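Poly(ADP-ribose) glycohydrolase (Thermomonospora curvata, PDB 3SIG) hydrolyses poly(ADP-ribose) as a glycohydrolase, and is captured here with ADP-ribose bound. Local coordinates at residues A[66-72]-A[252-258]; A[85-91]-A[212-216]. All coordinates share one frame; numbering follows the deposited sequence.

Interaction 1: residues A[66-72]-A[252-258]; sequences RIEVTEE and HVVFAVW. With AR6 ([(2R,3S,4R,5R)-5-(6-aminopurin-9-yl)-3,4-dihydroxy-oxolan-2-yl]methyl [hydroxy-[[(2R,3S,4R,5S)-3,4,5-trihydroxyoxolan-2-yl]methoxy]phosphoryl] hydrogen phosphate), chain B.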
loop_
_atom_site.group_PDB
_atom_site.type_symbol
_atom_site.label_atom_id
_atom_site.label_comp_id
_atom_site.label_asym_id
_atom_site.label_seq_id
_atom_site.Cartn_x
_atom_site.Cartn_y
_atom_site.Cartn_z
ATOM N N ARG A 66 2.272 13.165 -14.651
ATOM C CA ARG A 66 1.668 12.109 -15.465
ATOM C C ARG A 66 0.735 11.264 -14.590
ATOM O O ARG A 66 1.204 10.597 -13.652
ATOM C CB ARG A 66 2.781 11.229 -16.035
ATOM C CG ARG A 66 2.341 10.150 -17.018
ATOM C CD ARG A 66 3.484 9.178 -17.310
ATOM N NE ARG A 66 4.639 9.831 -17.926
ATOM C CZ ARG A 66 4.891 9.835 -19.233
ATOM N NH1 ARG A 66 4.069 9.222 -20.076
ATOM N NH2 ARG A 66 5.967 10.454 -19.699
ATOM N N ILE A 67 -0.571 11.289 -14.872
ATOM C CA ILE A 67 -1.548 10.543 -14.084
ATOM C C ILE A 67 -2.156 9.475 -14.977
ATOM O O ILE A 67 -2.674 9.779 -16.063
ATOM C CB ILE A 67 -2.621 11.452 -13.463
ATOM C CG1 ILE A 67 -1.968 12.450 -12.510
ATOM C CG2 ILE A 67 -3.659 10.619 -12.716
ATOM C CD1 ILE A 67 -2.938 13.390 -11.817
ATOM N N GLU A 68 -2.069 8.214 -14.565
ATOM C CA GLU A 68 -2.619 7.086 -15.328
ATOM C C GLU A 68 -3.597 6.346 -14.418
ATOM O O GLU A 68 -3.333 6.204 -13.226
ATOM C CB GLU A 68 -1.521 6.069 -15.743
ATOM C CG GLU A 68 -0.390 6.571 -16.671
ATOM C CD GLU A 68 0.646 5.485 -16.993
ATOM O OE1 GLU A 68 1.221 4.885 -16.060
ATOM O OE2 GLU A 68 0.897 5.231 -18.195
ATOM N N VAL A 69 -4.683 5.845 -14.981
ATOM C CA VAL A 69 -5.535 4.870 -14.320
ATOM C C VAL A 69 -5.388 3.600 -15.120
ATOM O O VAL A 69 -5.586 3.618 -16.344
ATOM C CB VAL A 69 -7.007 5.294 -14.284
ATOM C CG1 VAL A 69 -7.840 4.216 -13.607
ATOM C CG2 VAL A 69 -7.143 6.605 -13.541
ATOM N N THR A 70 -5.049 2.494 -14.459
ATOM C CA THR A 70 -4.864 1.221 -15.144
ATOM C C THR A 70 -5.581 0.131 -14.383
ATOM O O THR A 70 -6.002 0.353 -13.231
ATOM C CB THR A 70 -3.389 0.832 -15.294
ATOM O OG1 THR A 70 -2.884 0.449 -14.004
ATOM C CG2 THR A 70 -2.576 1.968 -15.846
ATOM N N GLU A 71 -5.712 -1.027 -15.024
ATOM C CA GLU A 71 -6.269 -2.211 -14.354
ATOM C C GLU A 71 -5.191 -3.120 -13.764
ATOM O O GLU A 71 -5.467 -4.280 -13.415
ATOM C CB GLU A 71 -7.186 -3.011 -15.287
ATOM C CG GLU A 71 -8.523 -2.274 -15.568
ATOM C CD GLU A 71 -9.620 -3.158 -16.164
ATOM O OE1 GLU A 71 -10.521 -3.655 -15.423
ATOM O OE2 GLU A 71 -9.577 -3.319 -17.400
ATOM N N GLU A 72 -3.984 -2.586 -13.644
ATOM C CA GLU A 72 -2.888 -3.302 -13.038
ATOM C C GLU A 72 -3.126 -3.536 -11.578
ATOM O O GLU A 72 -3.749 -2.745 -10.884
ATOM C CB GLU A 72 -1.592 -2.498 -13.169
ATOM C CG GLU A 72 -1.084 -2.370 -14.587
ATOM C CD GLU A 72 -0.009 -1.333 -14.726
ATOM O OE1 GLU A 72 -0.269 -0.166 -14.397
ATOM O OE2 GLU A 72 1.099 -1.692 -15.165
ATOM N N HIS A 252 4.830 11.192 -11.500
ATOM C CA HIS A 252 3.979 10.157 -12.075
ATOM C C HIS A 252 3.185 9.503 -10.953
ATOM O O HIS A 252 3.753 9.104 -9.928
ATOM C CB HIS A 252 4.876 9.135 -12.757
ATOM C CG HIS A 252 4.179 8.105 -13.594
ATOM N ND1 HIS A 252 4.890 7.146 -14.289
ATOM C CD2 HIS A 252 2.872 7.848 -13.840
ATOM C CE1 HIS A 252 4.053 6.342 -14.920
ATOM N NE2 HIS A 252 2.823 6.759 -14.685
ATOM N N VAL A 253 1.875 9.500 -11.112
ATOM C CA VAL A 253 0.971 8.804 -10.197
ATOM C C VAL A 253 0.150 7.834 -11.002
ATOM O O VAL A 253 -0.506 8.229 -11.994
ATOM C CB VAL A 253 0.032 9.772 -9.509
ATOM C CG1 VAL A 253 -0.984 9.037 -8.637
ATOM C CG2 VAL A 253 0.836 10.785 -8.655
ATOM N N VAL A 254 0.184 6.571 -10.612
ATOM C CA VAL A 254 -0.677 5.553 -11.226
ATOM C C VAL A 254 -1.729 5.121 -10.224
ATOM O O VAL A 254 -1.391 4.777 -9.083
ATOM C CB VAL A 254 0.112 4.284 -11.616
ATOM C CG1 VAL A 254 -0.792 3.247 -12.318
ATOM C CG2 VAL A 254 1.309 4.612 -12.486
ATOM N N PHE A 255 -2.989 5.176 -10.648
ATOM C CA PHE A 255 -4.073 4.538 -9.920
ATOM C C PHE A 255 -4.229 3.176 -10.534
ATOM O O PHE A 255 -4.899 3.017 -11.576
ATOM C CB PHE A 255 -5.352 5.384 -9.977
ATOM C CG PHE A 255 -5.206 6.716 -9.305
ATOM C CD1 PHE A 255 -5.276 6.840 -7.936
ATOM C CD2 PHE A 255 -4.936 7.848 -10.042
ATOM C CE1 PHE A 255 -5.146 8.087 -7.319
ATOM C CE2 PHE A 255 -4.809 9.086 -9.418
ATOM C CZ PHE A 255 -4.876 9.191 -8.065
ATOM N N ALA A 256 -3.593 2.196 -9.884
ATOM C CA ALA A 256 -3.611 0.811 -10.342
ATOM C C ALA A 256 -4.770 0.130 -9.625
ATOM O O ALA A 256 -4.709 -0.069 -8.406
ATOM C CB ALA A 256 -2.296 0.132 -10.013
ATOM N N VAL A 257 -5.849 -0.141 -10.369
ATOM C CA VAL A 257 -7.062 -0.616 -9.763
ATOM C C VAL A 257 -7.448 -1.945 -10.419
ATOM O O VAL A 257 -7.993 -1.963 -11.525
ATOM C CB VAL A 257 -8.195 0.379 -9.886
ATOM C CG1 VAL A 257 -9.374 -0.137 -9.047
ATOM C CG2 VAL A 257 -7.754 1.780 -9.411
ATOM N N TRP A 258 -7.171 -3.058 -9.734
ATOM C CA TRP A 258 -7.440 -4.413 -10.174
ATOM C C TRP A 258 -8.670 -4.891 -9.413
ATOM O O TRP A 258 -8.587 -5.224 -8.220
ATOM C CB TRP A 258 -6.245 -5.304 -9.858
ATOM C CG TRP A 258 -6.462 -6.718 -10.273
ATOM C CD1 TRP A 258 -6.736 -7.147 -11.531
ATOM C CD2 TRP A 258 -6.524 -7.872 -9.438
ATOM N NE1 TRP A 258 -6.931 -8.514 -11.545
ATOM C CE2 TRP A 258 -6.804 -8.982 -10.265
ATOM C CE3 TRP A 258 -6.336 -8.090 -8.081
ATOM C CZ2 TRP A 258 -6.896 -10.289 -9.771
ATOM C CZ3 TRP A 258 -6.431 -9.388 -7.585
ATOM C CH2 TRP A 258 -6.718 -10.470 -8.429
HETATM N N1 AR6 B . -3.980 -4.240 -6.808
HETATM C C2 AR6 B . -4.723 -3.174 -7.088
HETATM N N3 AR6 B . -6.027 -2.994 -6.731
HETATM C C4 AR6 B . -6.536 -4.020 -6.012
HETATM C C5 AR6 B . -5.771 -5.193 -5.676
HETATM C C6 AR6 B . -4.472 -5.225 -6.111
HETATM N N6 AR6 B . -3.684 -6.345 -5.838
HETATM N N7 AR6 B . -6.649 -6.028 -4.898
HETATM C C8 AR6 B . -7.786 -5.419 -4.840
HETATM N N9 AR6 B . -7.813 -4.215 -5.479
HETATM P PA AR6 B . -8.827 -3.961 -0.535
HETATM P PB AR6 B . -9.386 -2.048 1.679
HETATM C "C1'" AR6 B . -8.856 -3.205 -5.632
HETATM O O1A AR6 B . -10.193 -4.521 -0.359
HETATM O O1B AR6 B . -8.538 -0.851 2.061
HETATM C C1D AR6 B . -7.167 -6.448 3.790
HETATM O O1D AR6 B . -7.561 -7.647 4.396
HETATM C "C2'" AR6 B . -10.264 -3.755 -5.548
HETATM O "O2'" AR6 B . -11.107 -3.041 -6.409
HETATM O O2A AR6 B . -7.657 -4.908 -0.450
HETATM O O2B AR6 B . -10.802 -1.812 1.273
HETATM C C2D AR6 B . -6.388 -5.680 4.783
HETATM O O2D AR6 B . -5.396 -6.359 5.472
HETATM C "C3'" AR6 B . -10.624 -3.475 -4.135
HETATM O "O3'" AR6 B . -11.990 -3.286 -3.957
HETATM O O3A AR6 B . -8.621 -2.740 0.463
HETATM C C3D AR6 B . -7.373 -4.826 5.460
HETATM O O3D AR6 B . -7.826 -5.609 6.532
HETATM C "C4'" AR6 B . -9.858 -2.232 -3.783
HETATM O "O4'" AR6 B . -8.764 -2.184 -4.671
HETATM C C4D AR6 B . -8.402 -4.618 4.406
HETATM O O4D AR6 B . -8.318 -5.689 3.478
HETATM C "C5'" AR6 B . -9.385 -2.129 -2.339
HETATM O "O5'" AR6 B . -8.629 -3.274 -1.979
HETATM C C5D AR6 B . -8.277 -3.279 3.680
HETATM O O5D AR6 B . -9.393 -3.137 2.822
HETATM O O HOH W 1 -9.852 -3.652 -12.720
#

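Interaction 2: residues A[85-91]-A[212-216]; sequences AGDQVAC and HRRLV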
loop_
_atom_site.group_PDB
_atom_site.type_symbol
_atom_site.label_atom_id
_atom_site.label_comp_id
_atom_site.label_asym_id
_atom_site.label_seq_id
_atom_site.Cartn_x
_atom_site.Cartn_y
_atom_site.Cartn_z
ATOM N N ALA A 85 12.860 3.602 -14.908
ATOM C CA ALA A 85 13.713 4.656 -14.364
ATOM C C ALA A 85 14.262 4.224 -13.018
ATOM O O ALA A 85 13.663 3.382 -12.371
ATOM C CB ALA A 85 12.925 5.947 -14.211
ATOM N N GLY A 86 15.341 4.833 -12.561
ATOM C CA GLY A 86 16.051 4.354 -11.395
ATOM C C GLY A 86 15.575 4.865 -10.040
ATOM O O GLY A 86 16.067 4.402 -9.007
ATOM N N ASP A 87 14.644 5.817 -9.998
ATOM C CA ASP A 87 14.196 6.344 -8.712
ATOM C C ASP A 87 13.178 5.360 -8.120
ATOM O O ASP A 87 12.269 4.867 -8.793
ATOM C CB ASP A 87 13.615 7.770 -8.844
ATOM C CG ASP A 87 12.514 7.844 -9.859
ATOM O OD1 ASP A 87 12.804 7.683 -11.062
ATOM O OD2 ASP A 87 11.339 8.030 -9.500
ATOM N N GLN A 88 13.351 5.054 -6.841
ATOM C CA GLN A 88 12.484 4.092 -6.161
ATOM C C GLN A 88 11.017 4.552 -6.080
ATOM O O GLN A 88 10.737 5.682 -5.646
ATOM C CB GLN A 88 13.033 3.839 -4.786
ATOM C CG GLN A 88 12.399 2.673 -4.077
ATOM C CD GLN A 88 13.060 2.408 -2.735
ATOM O OE1 GLN A 88 12.524 2.770 -1.692
ATOM N NE2 GLN A 88 14.232 1.811 -2.753
ATOM N N VAL A 89 10.114 3.689 -6.497
ATOM C CA VAL A 89 8.691 3.972 -6.527
ATOM C C VAL A 89 8.119 3.734 -5.132
ATOM O O VAL A 89 8.596 2.842 -4.409
ATOM C CB VAL A 89 8.022 3.013 -7.541
ATOM C CG1 VAL A 89 6.502 3.127 -7.554
ATOM C CG2 VAL A 89 8.590 3.249 -8.935
ATOM N N ALA A 90 7.123 4.508 -4.730
ATOM C CA ALA A 90 6.377 4.252 -3.478
ATOM C C ALA A 90 4.982 3.777 -3.795
ATOM O O ALA A 90 4.313 4.293 -4.692
ATOM C CB ALA A 90 6.317 5.514 -2.618
ATOM N N CYS A 91 4.511 2.795 -3.030
ATOM C CA CYS A 91 3.205 2.187 -3.171
ATOM C C CYS A 91 2.403 2.244 -1.894
ATOM O O CYS A 91 2.937 1.948 -0.824
ATOM C CB CYS A 91 3.404 0.696 -3.499
ATOM S SG CYS A 91 4.309 0.303 -4.989
ATOM N N HIS A 212 10.150 10.333 -2.926
ATOM C CA HIS A 212 9.486 9.571 -3.984
ATOM C C HIS A 212 8.692 10.457 -4.913
ATOM O O HIS A 212 7.747 11.131 -4.501
ATOM C CB HIS A 212 8.595 8.507 -3.340
ATOM C CG HIS A 212 9.369 7.514 -2.552
ATOM N ND1 HIS A 212 9.454 7.463 -1.174
ATOM C CD2 HIS A 212 10.147 6.503 -2.997
ATOM C CE1 HIS A 212 10.279 6.490 -0.820
ATOM N NE2 HIS A 212 10.710 5.892 -1.912
ATOM N N ARG A 213 9.097 10.475 -6.162
ATOM C CA ARG A 213 8.431 11.252 -7.173
ATOM C C ARG A 213 7.437 10.448 -7.993
ATOM O O ARG A 213 6.650 11.028 -8.732
ATOM C CB ARG A 213 9.449 11.867 -8.114
ATOM C CG ARG A 213 10.530 12.703 -7.428
ATOM C CD ARG A 213 10.182 14.174 -7.444
ATOM N NE ARG A 213 10.156 14.711 -8.803
ATOM C CZ ARG A 213 9.157 15.430 -9.314
ATOM N NH1 ARG A 213 8.087 15.710 -8.581
ATOM N NH2 ARG A 213 9.228 15.875 -10.563
ATOM N N ARG A 214 7.438 9.129 -7.848
ATOM C CA ARG A 214 6.497 8.268 -8.568
ATOM C C ARG A 214 5.757 7.367 -7.564
ATOM O O ARG A 214 6.382 6.755 -6.689
ATOM C CB ARG A 214 7.245 7.441 -9.628
ATOM C CG ARG A 214 7.955 8.344 -10.613
ATOM C CD ARG A 214 8.555 7.603 -11.802
ATOM N NE ARG A 214 9.578 6.657 -11.357
ATOM C CZ ARG A 214 9.874 5.515 -11.966
ATOM N NH1 ARG A 214 9.288 5.179 -13.096
ATOM N NH2 ARG A 214 10.785 4.722 -11.425
ATOM N N LEU A 215 4.424 7.371 -7.687
ATOM C CA LEU A 215 3.537 6.686 -6.765
ATOM C C LEU A 215 2.645 5.701 -7.447
ATOM O O LEU A 215 2.181 5.900 -8.588
ATOM C CB LEU A 215 2.613 7.655 -6.071
ATOM C CG LEU A 215 3.254 8.895 -5.455
ATOM C CD1 LEU A 215 2.175 9.768 -4.798
ATOM C CD2 LEU A 215 4.369 8.594 -4.472
ATOM N N VAL A 216 2.324 4.674 -6.699
ATOM C CA VAL A 216 1.258 3.757 -7.095
ATOM C C VAL A 216 0.185 3.818 -6.008
ATOM O O VAL A 216 0.421 3.375 -4.873
ATOM C CB VAL A 216 1.734 2.308 -7.318
ATOM C CG1 VAL A 216 0.559 1.447 -7.728
ATOM C CG2 VAL A 216 2.845 2.237 -8.397
HETATM O O HOH W 2 10.049 7.849 -7.217
HETATM O O HOH W 3 11.785 9.855 -7.032
#

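Interaction 1: residues A[66-72]-A[252-258]
His252 and Glu68 meet across the parallel edge of a macrodomain-type sheet, where the outermost strand 66-70 runs beside strand 252-256 with only 13° between their directions. The imidazole NE2 of His252 donates to Glu68 OE1 over 2.8 Å. The oxygen lies in the plane of the ring, yet the nitrogen stands well above the plane of the carboxylate, and the bond is bent to 146°. With CG beside its own backbone N (chi1 -62°) and an extended chain beyond, Glu68 carries its acid group back to the neighbouring strand. There OE1 also forms a salt bridge with Arg80 of helix 74-84, and a carboxylate suits a place between two such donors. Arg66 lays its CD methylene over the centre of one His252 face, 3.6 Å from the centroid, in a CH-pi contact.

Phe255 occupies the other face of the sheet, in apolar company. Ile67 CG2 comes to the ring edge, 3.8 Å from CE2 of Phe255, while Val69 CG2 packs on its CB. Phe274 stacks on this ring and Phe270 meets it obliquely, so a broad aromatic suits the space between strand and C-terminal helix. Backbone hydrogen bonds bind the pair from Val253 N to Arg66 O through to Val257 N to Thr70 O.

Past the strands both segments enter the ADP-ribose pocket. The backbone O of Trp258 approaches N9 of the adenine to 3.0 Å, and adenine C5 lies near the indole plane, at its edge. Glu72, another pocket residue, pairs through OE2 with Arg80. An ST turn steadies it, Thr70 OG1 accepting from Glu72 N at 3.2 Å. In a separate bond the same hydroxyl donates to Glu72 OE1 at 2.7 Å, on the lone pair anti to the other carboxylate oxygen.

Interaction 2: residues A[85-91]-A[212-216]
Arg214 grips Asp87 side-on with two nitrogens, one for each of two oxygens. Its NE forms a salt bridge with Asp87 OD2 at 2.9 Å, meeting the syn side of the carboxylate somewhat out of its plane, and its NH2 donates to the backbone O of Asp87 at 3.0 Å, in the carbonyl plane and nearly straight at 161°. Carboxylate and guanidinium are turned 53° against each other, so this is not a coplanar pair. Asp87 holds its CG between backbone N and carbonyl carbon (chi1 55°), which swings the carboxylate to the side of its own carbonyl group, where one guanidinium can reach both oxygens.

Small apolar groups cover the flat cation: Ala85 CB lies over one face and Val89 CG2 over the opposite one, 3.6 Å from NH2 of Arg214. Its remaining nitrogen, NH1, binds the carbonyl of Leu81 in helix 74-84, so this buried charge has a partner for every nitrogen. Replaced by an alanine, Arg214 would probably leave the Asp87 carboxylate without its counter-charge and the Leu81 carbonyl without this donor. Two waters fill in beside the acid, one accepting from Arg214 N and the other from Arg213 N.

Farther along, the two segments become paired strands. Ala90 N donates to Arg214 O at 3.1 Å and Val216 N to Ala90 O at 2.9 Å. Alanine is small enough for its CB to sit over the His212 ring and beside Leu215 CD2. On the other side Val89 CG1 meets Val216 CG2 at 3.9 Å and Cys91 SG rests on Val216 CB, a compact layer beneath helix 74-84, while Leu215 packs on helix 189-209. Parallel strands between two helix layers make a three-layer alpha/beta/alpha sandwich, here the central part of the mixed sheet in a macrodomain-clan protein.

Overall arrangement
Strands 252-256 and 214-217 are neighbours, so the two interactions join within one sheet: His252 O and Leu215 N, and Leu215 O and Val254 N, probably bond, and Ala256 packs on Val216. Along the chain, interaction 2 is nested inside the loop closed by interaction 1. Interaction 1 forms the sheet's edge, partly buried, and continues into the adenine end of the ADP-ribose pocket; interaction 2 lies inside the sheet and is mostly buried. Helix 74-84 serves both, supplying a guanidinium to the acids of interaction 1 and a backbone carbonyl to the arginine of interaction 2. Histidine-carboxylate chemistry thus marks the edge; a buried arginine, covered on both faces, pairs with an aspartate at the entry to the inner strands.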